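Local atomic coordinates of Blo t 1 allergen (Blomia tropicalis, PDB entry 5JT8), a protein that belongs to the papain family of cysteine proteases, acts as a mite allergen and, with its propeptide inhibitor domain still attached, probably represents a precursor of the active protease. Residues Y223-G227 with T329-L333; Q55-V59 with E69-N73; P114-R120 with V286-T290; N275-T279 with G323-Y327. The contacts are given in a common frame with arbitrary orientation. Residue numbers count along the deposited sequence, not the author numbering.

Contact 1 (Y223-G227 with T329-L333); sequences YHVSG and TYATL
The carbonyl of Thr332 gathers three donors: Ser226 N (to Thr332 O 2.7 Å), Gly227 N (to Thr332 O 3.2 Å) and Ser226 OG (to Thr332 O 3.2 Å, chi1 p). Two consecutive residues thus face one, the definition of a classic beta bulge. The return bond, Thr332 N to Gly227 O at 2.8 Å, completes an antiparallel hydrogen-bonded pair, Gly227 with Thr332 (CA to CA 5.0 Å). Gly227 is fully extended (phi/psi -173/170), whereas Ser226 is kinked (-106/-16). Gly227 O also takes a CA-H...O contact from Ala331 CA at 3.4 Å.

Beyond the bulge, Val225 lies opposite the C-terminal Leu333, CA to CA 4.4 Å. Leu333 (chi1 m, chi2 t) starts away but turns its tip back, so its CD2 meets Val225 CG1 at 3.7 Å and His224 O also at 3.7 Å. Helices 139-154 and 187-196 cover this apolar side: Leu333 and Ala331 rest on Leu149, Val225 on Met194 and Ile195.

The two-stranded ribbon so formed fastens the end of the chain to the helical part of the papain fold. The backbone sets the register, the serine hydroxyl adds to it, and a small valine-leucine contact adds apolar packing at the terminus.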
# COMPACT_ATOMS: atom_id res chain seq x y z
N TYR A 223 -20.34 5.47 -1.24
CA TYR A 223 -20.10 4.29 -0.42
C TYR A 223 -19.36 4.69 0.86
O TYR A 223 -18.32 5.34 0.80
CB TYR A 223 -19.32 3.25 -1.21
CG TYR A 223 -20.13 2.78 -2.39
CD1 TYR A 223 -20.15 3.51 -3.58
CD2 TYR A 223 -20.92 1.65 -2.30
CE1 TYR A 223 -20.92 3.09 -4.66
CE2 TYR A 223 -21.69 1.22 -3.37
CZ TYR A 223 -21.69 1.94 -4.55
OH TYR A 223 -22.46 1.51 -5.60
N HIS A 224 -19.91 4.30 1.99
CA HIS A 224 -19.34 4.65 3.28
C HIS A 224 -18.73 3.45 3.96
O HIS A 224 -18.94 2.32 3.54
CB HIS A 224 -20.40 5.24 4.20
CG HIS A 224 -21.09 6.45 3.65
ND1 HIS A 224 -20.76 7.73 4.04
CD2 HIS A 224 -22.08 6.57 2.73
CE1 HIS A 224 -21.53 8.59 3.39
NE2 HIS A 224 -22.34 7.91 2.59
N VAL A 225 -17.98 3.70 5.02
CA VAL A 225 -17.79 2.71 6.07
C VAL A 225 -18.41 3.37 7.32
O VAL A 225 -18.75 4.54 7.27
CB VAL A 225 -16.31 2.36 6.30
CG1 VAL A 225 -15.63 1.95 4.97
CG2 VAL A 225 -15.57 3.54 6.92
N SER A 226 -18.57 2.64 8.41
CA SER A 226 -19.16 3.24 9.60
C SER A 226 -18.13 3.50 10.69
O SER A 226 -18.40 4.23 11.65
CB SER A 226 -20.24 2.35 10.16
OG SER A 226 -19.62 1.29 10.87
N GLY A 227 -16.96 2.88 10.57
CA GLY A 227 -15.94 3.04 11.59
C GLY A 227 -14.63 2.38 11.18
O GLY A 227 -14.56 1.66 10.18
N THR A 329 -4.58 -1.06 10.57
CA THR A 329 -5.90 -0.45 10.74
C THR A 329 -6.96 -1.24 10.01
O THR A 329 -6.79 -1.54 8.84
CB THR A 329 -5.95 0.98 10.19
OG1 THR A 329 -4.99 1.79 10.88
CG2 THR A 329 -7.36 1.58 10.35
N TYR A 330 -8.05 -1.58 10.70
CA TYR A 330 -9.18 -2.21 10.02
C TYR A 330 -10.38 -1.26 9.97
O TYR A 330 -10.43 -0.24 10.67
CB TYR A 330 -9.56 -3.54 10.71
CG TYR A 330 -10.13 -3.42 12.13
CD1 TYR A 330 -9.30 -3.46 13.24
CD2 TYR A 330 -11.50 -3.32 12.35
CE1 TYR A 330 -9.82 -3.39 14.53
CE2 TYR A 330 -12.03 -3.26 13.64
CZ TYR A 330 -11.17 -3.30 14.73
OH TYR A 330 -11.66 -3.24 16.01
N ALA A 331 -11.35 -1.57 9.11
CA ALA A 331 -12.55 -0.76 9.02
C ALA A 331 -13.78 -1.62 9.21
O ALA A 331 -13.71 -2.86 9.18
CB ALA A 331 -12.61 -0.01 7.68
N THR A 332 -14.91 -0.95 9.38
CA THR A 332 -16.18 -1.60 9.67
C THR A 332 -17.28 -0.97 8.83
O THR A 332 -17.42 0.26 8.83
CB THR A 332 -16.53 -1.43 11.16
OG1 THR A 332 -15.48 -1.99 11.95
CG2 THR A 332 -17.85 -2.13 11.48
N LEU A 333 -18.02 -1.79 8.10
CA LEU A 333 -19.18 -1.31 7.35
C LEU A 333 -20.43 -1.20 8.23
O LEU A 333 -21.08 -0.15 8.31
CB LEU A 333 -19.48 -2.24 6.17
CG LEU A 333 -18.42 -2.39 5.08
CD1 LEU A 333 -19.04 -3.03 3.84
CD2 LEU A 333 -17.80 -1.04 4.71
OXT LEU A 333 -20.79 -2.19 8.88

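Contact 2 (Q55-V59 with E69-N73)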
# COMPACT_ATOMS: atom_id res chain seq x y z
N GLN A 55 20.00 0.75 -10.40
CA GLN A 55 18.84 -0.04 -9.98
C GLN A 55 18.84 -1.35 -10.75
O GLN A 55 18.55 -2.40 -10.18
CB GLN A 55 17.51 0.70 -10.19
CG GLN A 55 17.07 1.59 -9.04
CD GLN A 55 16.78 0.82 -7.75
OE1 GLN A 55 15.72 0.20 -7.61
NE2 GLN A 55 17.71 0.86 -6.81
N LEU A 56 19.17 -1.29 -12.03
CA LEU A 56 19.30 -2.50 -12.84
C LEU A 56 20.46 -3.33 -12.32
O LEU A 56 20.40 -4.56 -12.30
CB LEU A 56 19.52 -2.17 -14.31
CG LEU A 56 19.67 -3.44 -15.17
CD1 LEU A 56 18.38 -4.26 -15.14
CD2 LEU A 56 20.05 -3.10 -16.58
N LYS A 57 21.52 -2.64 -11.89
CA LYS A 57 22.65 -3.30 -11.28
C LYS A 57 22.22 -4.06 -10.01
O LYS A 57 22.55 -5.24 -9.84
CB LYS A 57 23.74 -2.28 -10.94
CG LYS A 57 25.05 -2.89 -10.49
CD LYS A 57 26.05 -1.81 -10.11
CE LYS A 57 27.43 -2.38 -9.85
NZ LYS A 57 28.43 -1.29 -9.64
N TRP A 58 21.46 -3.39 -9.15
CA TRP A 58 20.97 -4.03 -7.92
C TRP A 58 20.09 -5.24 -8.22
O TRP A 58 20.14 -6.24 -7.51
CB TRP A 58 20.20 -3.04 -7.05
CG TRP A 58 19.87 -3.61 -5.69
CD1 TRP A 58 20.58 -3.45 -4.54
CD2 TRP A 58 18.76 -4.46 -5.36
NE1 TRP A 58 19.99 -4.13 -3.51
CE2 TRP A 58 18.87 -4.77 -3.99
CE3 TRP A 58 17.69 -4.99 -6.09
CZ2 TRP A 58 17.95 -5.57 -3.33
CZ3 TRP A 58 16.78 -5.79 -5.43
CH2 TRP A 58 16.91 -6.08 -4.07
N VAL A 59 19.29 -5.14 -9.28
CA VAL A 59 18.36 -6.20 -9.65
C VAL A 59 19.10 -7.46 -10.10
O VAL A 59 18.85 -8.55 -9.59
CB VAL A 59 17.40 -5.76 -10.78
CG1 VAL A 59 16.64 -6.95 -11.36
CG2 VAL A 59 16.42 -4.71 -10.27
N GLU A 69 12.59 -13.55 -6.62
CA GLU A 69 12.70 -12.81 -7.87
C GLU A 69 12.67 -11.31 -7.62
O GLU A 69 11.83 -10.82 -6.86
CB GLU A 69 11.55 -13.21 -8.79
CG GLU A 69 11.48 -12.43 -10.08
CD GLU A 69 10.18 -12.69 -10.83
OE1 GLU A 69 9.17 -12.99 -10.17
OE2 GLU A 69 10.18 -12.61 -12.08
N TYR A 70 13.60 -10.58 -8.25
CA TYR A 70 13.55 -9.12 -8.26
C TYR A 70 13.50 -8.61 -9.70
O TYR A 70 14.02 -9.26 -10.61
CB TYR A 70 14.74 -8.52 -7.52
CG TYR A 70 14.84 -8.99 -6.09
CD1 TYR A 70 14.05 -8.42 -5.10
CD2 TYR A 70 15.70 -10.02 -5.73
CE1 TYR A 70 14.11 -8.85 -3.80
CE2 TYR A 70 15.77 -10.46 -4.42
CZ TYR A 70 14.97 -9.87 -3.46
OH TYR A 70 15.02 -10.28 -2.15
N ALA A 71 12.86 -7.45 -9.91
CA ALA A 71 12.71 -6.93 -11.27
C ALA A 71 12.47 -5.42 -11.34
O ALA A 71 11.74 -4.85 -10.51
CB ALA A 71 11.58 -7.66 -11.99
N ILE A 72 13.09 -4.80 -12.34
CA ILE A 72 12.81 -3.44 -12.76
C ILE A 72 11.31 -3.13 -12.83
O ILE A 72 10.51 -3.98 -13.21
CB ILE A 72 13.42 -3.19 -14.17
CG1 ILE A 72 14.94 -3.38 -14.13
CG2 ILE A 72 13.05 -1.81 -14.70
CD1 ILE A 72 15.62 -2.47 -13.13
N ASN A 73 10.93 -1.91 -12.44
CA ASN A 73 9.58 -1.44 -12.66
C ASN A 73 9.56 0.05 -12.98
O ASN A 73 10.61 0.69 -13.12
CB ASN A 73 8.70 -1.73 -11.45
CG ASN A 73 9.33 -1.22 -10.17
OD1 ASN A 73 9.49 -0.01 -9.97
ND2 ASN A 73 9.68 -2.15 -9.27
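A helix can be met by an extended chain through shape alone, and Gln55-Val59 with Glu69-Asn73 is a clear case. The two main bumps, equal in covered area, are Ile72 and Val59. Ile72 CD1 sits in a hollow of the helix, 3.7 Å from Leu56 CA and 3.7 Å from Val59 CG2, with Gln55 O at 4.2 Å. Leu56 flanks it, CD1 reaching Ile72 CG1 at 3.7 Å. In exchange, Val59 points at the extended chain and sits between the side chains of Tyr70 and Ile72, its CG1 3.6 Å from Tyr70 O and 3.9 Å from Ala71 CA.

Beside Val59, the aromatics Trp58 and Tyr70 meet. The six-membered ring of Trp58 turns its edge to the face of Tyr70 in a T-shaped pair, centroids 5.1 Å apart and planes at 79°.

Gln55 and Val59 fall at the asparagine and isoleucine positions of the ERFNIN pattern of I29 propeptides, on helix 42-62. The returning chain hydrogen-bonds through Ala71 to Asn263, consistent with the prosegment-binding loop of the protease in this family.

The contact is made by van der Waals and aromatic packing, with no hydrogen bond across it; the Gln55 amide finds its partners elsewhere.

Contact 3 (P114-R120 with V286-T290); sequences PQNFDWR and VGWGT
Here a short strand near the N-terminal end of the papain-type protease part is added to its beta sheet: 117-118 runs antiparallel to 281-291. Phe117 and Trp288 form the hydrogen-bonded pair (CA to CA 5.3 Å), with Phe117 N to Trp288 O 2.9 Å and Trp288 N to Phe117 O 2.7 Å. Asp118 and Gly287 form the non-hydrogen-bonded pair (4.5 Å between CA atoms).

Trp288 buries most. With chi1 p and chi2 near 88°, its indole lies across 114-117, and NE1 donates to Pro114 O at 3.0 Å. Phe117 CB stands over the six-membered ring, 3.4 Å from its centroid, a CH-pi contact. The Phe117 ring (chi1 t) is nearly parallel to the indole (17°) but slid away, centroids 5.2 Å apart. Met241 and Ile244 of helix 237-247 also touch Trp288.

Val286 O accepts from Trp119 N at 2.9 Å, and Val286 CG2 meets Arg120 CG at 4.3 Å. Asp118 N-caps helix 119-122: Arg120 N donates to Asp118 OD1 (3.0 Å), and Arg120 NH2 is salt-bridged to Asp118 OD2 (2.8 Å). Gly287 suits the tight pairing, since a CB there would collide with Phe117 O.

Asn116 OD1 accepts from Thr290 N at 3.1 Å. Thr290 OG1, also hydrogen-bonded to Asp295, shares a water with Gln115 O: the water oxygen donates to both, 2.4 Å from Thr290 OG1 and 2.7 Å from Gln115 O.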
# COMPACT_ATOMS: atom_id res chain seq x y z
N PRO A 114 -6.07 -20.58 11.87
CA PRO A 114 -5.72 -21.51 10.80
C PRO A 114 -4.33 -21.19 10.27
O PRO A 114 -3.91 -20.03 10.33
CB PRO A 114 -6.81 -21.26 9.75
CG PRO A 114 -7.39 -19.94 10.08
CD PRO A 114 -7.22 -19.72 11.55
N GLN A 115 -3.63 -22.21 9.81
CA GLN A 115 -2.27 -22.03 9.30
C GLN A 115 -2.28 -21.13 8.07
O GLN A 115 -1.38 -20.31 7.89
CB GLN A 115 -1.63 -23.39 8.96
CG GLN A 115 -0.18 -23.26 8.46
CD GLN A 115 0.57 -24.60 8.36
OE1 GLN A 115 0.17 -25.49 7.61
NE2 GLN A 115 1.67 -24.72 9.10
N ASN A 116 -3.29 -21.27 7.22
CA ASN A 116 -3.41 -20.44 6.01
C ASN A 116 -4.74 -19.72 5.96
O ASN A 116 -5.78 -20.28 6.31
CB ASN A 116 -3.26 -21.27 4.73
CG ASN A 116 -1.96 -22.04 4.69
OD1 ASN A 116 -0.89 -21.47 4.45
ND2 ASN A 116 -2.04 -23.34 4.90
N PHE A 117 -4.71 -18.48 5.51
CA PHE A 117 -5.92 -17.70 5.35
C PHE A 117 -5.65 -16.69 4.23
O PHE A 117 -4.66 -15.97 4.27
CB PHE A 117 -6.30 -17.00 6.66
CG PHE A 117 -7.67 -16.37 6.65
CD1 PHE A 117 -7.87 -15.12 6.09
CD2 PHE A 117 -8.76 -17.04 7.20
CE1 PHE A 117 -9.14 -14.53 6.08
CE2 PHE A 117 -10.03 -16.46 7.19
CZ PHE A 117 -10.21 -15.21 6.63
N ASP A 118 -6.51 -16.65 3.23
CA ASP A 118 -6.30 -15.81 2.06
C ASP A 118 -7.64 -15.24 1.60
O ASP A 118 -8.45 -15.95 1.01
CB ASP A 118 -5.63 -16.64 0.94
CG ASP A 118 -5.13 -15.78 -0.22
OD1 ASP A 118 -5.50 -14.60 -0.31
OD2 ASP A 118 -4.36 -16.31 -1.05
N TRP A 119 -7.90 -13.96 1.87
CA TRP A 119 -9.15 -13.35 1.42
C TRP A 119 -9.34 -13.43 -0.10
O TRP A 119 -10.47 -13.43 -0.58
CB TRP A 119 -9.26 -11.90 1.88
CG TRP A 119 -9.76 -11.76 3.27
CD1 TRP A 119 -9.06 -11.27 4.35
CD2 TRP A 119 -11.06 -12.11 3.76
NE1 TRP A 119 -9.85 -11.30 5.48
CE2 TRP A 119 -11.08 -11.81 5.14
CE3 TRP A 119 -12.20 -12.68 3.17
CZ2 TRP A 119 -12.20 -12.03 5.94
CZ3 TRP A 119 -13.31 -12.91 3.97
CH2 TRP A 119 -13.31 -12.59 5.34
N ARG A 120 -8.25 -13.53 -0.86
CA ARG A 120 -8.36 -13.69 -2.32
C ARG A 120 -9.13 -14.96 -2.71
O ARG A 120 -9.65 -15.07 -3.82
CB ARG A 120 -6.99 -13.74 -2.98
CG ARG A 120 -6.13 -12.50 -2.83
CD ARG A 120 -4.76 -12.72 -3.46
NE ARG A 120 -4.04 -13.81 -2.80
CZ ARG A 120 -2.79 -14.19 -3.09
NH1 ARG A 120 -2.11 -13.56 -4.04
NH2 ARG A 120 -2.22 -15.19 -2.41
N VAL A 286 -3.96 -9.12 3.11
CA VAL A 286 -5.18 -9.84 2.78
C VAL A 286 -5.14 -11.26 3.31
O VAL A 286 -6.07 -12.02 3.11
CB VAL A 286 -5.44 -9.89 1.26
CG1 VAL A 286 -5.64 -8.48 0.69
CG2 VAL A 286 -4.32 -10.63 0.55
N GLY A 287 -4.05 -11.62 3.97
CA GLY A 287 -3.95 -12.94 4.56
C GLY A 287 -2.55 -13.40 4.91
O GLY A 287 -1.60 -12.62 4.97
N TRP A 288 -2.43 -14.70 5.14
CA TRP A 288 -1.15 -15.28 5.52
C TRP A 288 -1.12 -16.74 5.17
O TRP A 288 -2.16 -17.34 4.89
CB TRP A 288 -0.92 -15.11 7.02
CG TRP A 288 -1.84 -15.97 7.85
CD1 TRP A 288 -1.64 -17.25 8.23
CD2 TRP A 288 -3.12 -15.59 8.37
NE1 TRP A 288 -2.70 -17.70 8.98
CE2 TRP A 288 -3.62 -16.70 9.09
CE3 TRP A 288 -3.88 -14.41 8.33
CZ2 TRP A 288 -4.84 -16.67 9.76
CZ3 TRP A 288 -5.09 -14.39 8.99
CH2 TRP A 288 -5.56 -15.51 9.69
N GLY A 289 0.08 -17.30 5.20
CA GLY A 289 0.29 -18.68 4.88
C GLY A 289 1.66 -19.13 5.31
O GLY A 289 2.44 -18.35 5.86
N THR A 290 1.94 -20.41 5.08
CA THR A 290 3.22 -21.03 5.38
C THR A 290 3.65 -21.83 4.18
O THR A 290 2.90 -22.68 3.72
CB THR A 290 3.15 -21.97 6.59
OG1 THR A 290 2.68 -21.25 7.74
CG2 THR A 290 4.52 -22.55 6.89
O HOH W 1 1.10 -19.65 8.64

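Contact 4 (N275-T279 with G323-Y327); sequences NDAYT and GINNY. Unlike the reference sequence in segment 323-327: Tyr327 (reference Phe). With NO3 (nitrate ion), chain J.
A buried hydroxyl without a polar partner is rare, yet Thr279 OG1 is one: chi1 lies at 33°, between wells, and OG1 meets the edge of the Tyr327 ring, 3.8 Å from Tyr327 CE2. The one direct hydrogen bond between the segments instead runs from Asn326 ND2 (chi1 m) to Asp276 O, 2.8 Å. Asp276 O also lies 3.3 Å from Gly323 CA, where the backbones come closest (Asp276 CA to Gly323 CA 4.5 Å). Gly323 has positive phi (70/21), and a CB on it would strike Asp276 O.

Both segments are irregular. Asp276 makes an Asx turn, OD1 accepting from Tyr278 N at 2.8 Å, while its OD2 is bonded to His255. Gly323 to Asn326 is a type I beta turn, Asn326 N to Gly323 O 3.0 Å, with Ile324 at -51/-39 and Asn325 at -84/2. In the papain fold these loops lead into strands 281-291 and 329-332. Helix 80-88 reaches the first through Ser84, bonded to Tyr278 OH.

Tyr327 (chi1 m), phenylalanine in the reference sequence, packs on helix 94-100, and a water joins its OH to Ala277 O. Asn275 ND2 donates to O2 of a nitrate ion at 3.1 Å; the ion, probably from the crystallisation liquor, also bonds His319.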
# COMPACT_ATOMS: atom_id res chain seq x y z
N ASN A 275 12.00 -5.32 12.56
CA ASN A 275 11.57 -4.26 13.48
C ASN A 275 11.78 -2.85 12.92
O ASN A 275 12.11 -1.94 13.67
CB ASN A 275 12.30 -4.38 14.82
CG ASN A 275 12.28 -5.80 15.37
OD1 ASN A 275 11.21 -6.39 15.60
ND2 ASN A 275 13.46 -6.37 15.57
N ASP A 276 11.60 -2.69 11.62
CA ASP A 276 11.80 -1.38 10.99
C ASP A 276 10.90 -0.28 11.57
O ASP A 276 9.68 -0.45 11.68
CB ASP A 276 11.54 -1.49 9.50
CG ASP A 276 12.32 -0.46 8.71
OD1 ASP A 276 12.61 0.62 9.27
OD2 ASP A 276 12.66 -0.76 7.55
N ALA A 277 11.51 0.85 11.92
CA ALA A 277 10.75 1.99 12.43
C ALA A 277 10.37 2.95 11.30
O ALA A 277 9.45 3.76 11.44
CB ALA A 277 11.54 2.72 13.50
N TYR A 278 11.06 2.82 10.17
CA TYR A 278 10.87 3.73 9.06
C TYR A 278 9.78 3.24 8.12
O TYR A 278 9.89 2.18 7.52
CB TYR A 278 12.17 3.92 8.29
CG TYR A 278 12.13 4.96 7.20
CD1 TYR A 278 12.45 6.29 7.47
CD2 TYR A 278 11.80 4.62 5.90
CE1 TYR A 278 12.44 7.24 6.46
CE2 TYR A 278 11.77 5.56 4.89
CZ TYR A 278 12.09 6.87 5.17
OH TYR A 278 12.07 7.81 4.16
N THR A 279 8.73 4.04 7.99
CA THR A 279 7.61 3.70 7.16
C THR A 279 7.37 4.83 6.14
O THR A 279 7.49 6.01 6.47
CB THR A 279 6.39 3.46 8.03
OG1 THR A 279 6.49 4.32 9.17
CG2 THR A 279 6.37 2.01 8.56
N GLY A 323 8.51 -3.04 9.26
CA GLY A 323 7.50 -2.31 10.02
C GLY A 323 6.04 -2.65 9.70
O GLY A 323 5.13 -1.87 10.00
N ILE A 324 5.81 -3.83 9.12
CA ILE A 324 4.47 -4.31 8.79
C ILE A 324 3.49 -4.25 9.97
O ILE A 324 2.32 -3.90 9.80
CB ILE A 324 4.56 -5.77 8.28
CG1 ILE A 324 5.00 -5.77 6.81
CG2 ILE A 324 3.23 -6.53 8.46
CD1 ILE A 324 5.48 -7.14 6.35
N ASN A 325 3.97 -4.58 11.17
CA ASN A 325 3.13 -4.55 12.37
C ASN A 325 2.97 -3.19 13.05
O ASN A 325 2.34 -3.10 14.10
CB ASN A 325 3.68 -5.53 13.42
CG ASN A 325 3.74 -6.96 12.94
OD1 ASN A 325 4.46 -7.28 12.00
ND2 ASN A 325 2.99 -7.84 13.61
N ASN A 326 3.57 -2.14 12.51
CA ASN A 326 3.61 -0.87 13.23
C ASN A 326 2.24 -0.19 13.29
O ASN A 326 1.80 0.24 14.35
CB ASN A 326 4.63 0.09 12.60
CG ASN A 326 6.08 -0.35 12.84
OD1 ASN A 326 6.33 -1.26 13.62
ND2 ASN A 326 7.02 0.34 12.20
N TYR A 327 1.56 -0.12 12.14
CA TYR A 327 0.35 0.68 12.01
C TYR A 327 -0.72 -0.05 11.23
O TYR A 327 -0.97 0.23 10.05
CB TYR A 327 0.65 2.01 11.30
CG TYR A 327 1.74 2.82 11.94
CD1 TYR A 327 1.51 3.51 13.12
CD2 TYR A 327 2.99 2.92 11.35
CE1 TYR A 327 2.51 4.28 13.70
CE2 TYR A 327 4.00 3.67 11.92
CZ TYR A 327 3.75 4.34 13.10
OH TYR A 327 4.74 5.09 13.67
N NO3 J . 13.88 -10.41 15.46
O1 NO3 J . 14.63 -11.42 15.26
O2 NO3 J . 14.38 -9.34 15.91
O3 NO3 J . 12.64 -10.48 15.20
O HOH W 2 7.41 4.28 13.29

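Followed from the N terminus, the chain first closes contact 2, a short local loop that folds the propeptide back on its own helix, complete before the other three begin. Contact 3 opens at 114, near the N-terminal end of the protease part, and closes only at 290, in the central sheet. Contact 1 opens in between, at 223, and contact 4 at 275, so contact 3 crosses both. Contact 4, whose two ends fall between those of contact 1, joins the loop before strand 281-291 to the loop before strand 329-332. Contact 1 joins that C-terminal strand to the chain entering strand 227-230 and, with it, to helices 139-154 and 187-196. Contacts 1 and 2 have centres about 37 Å apart.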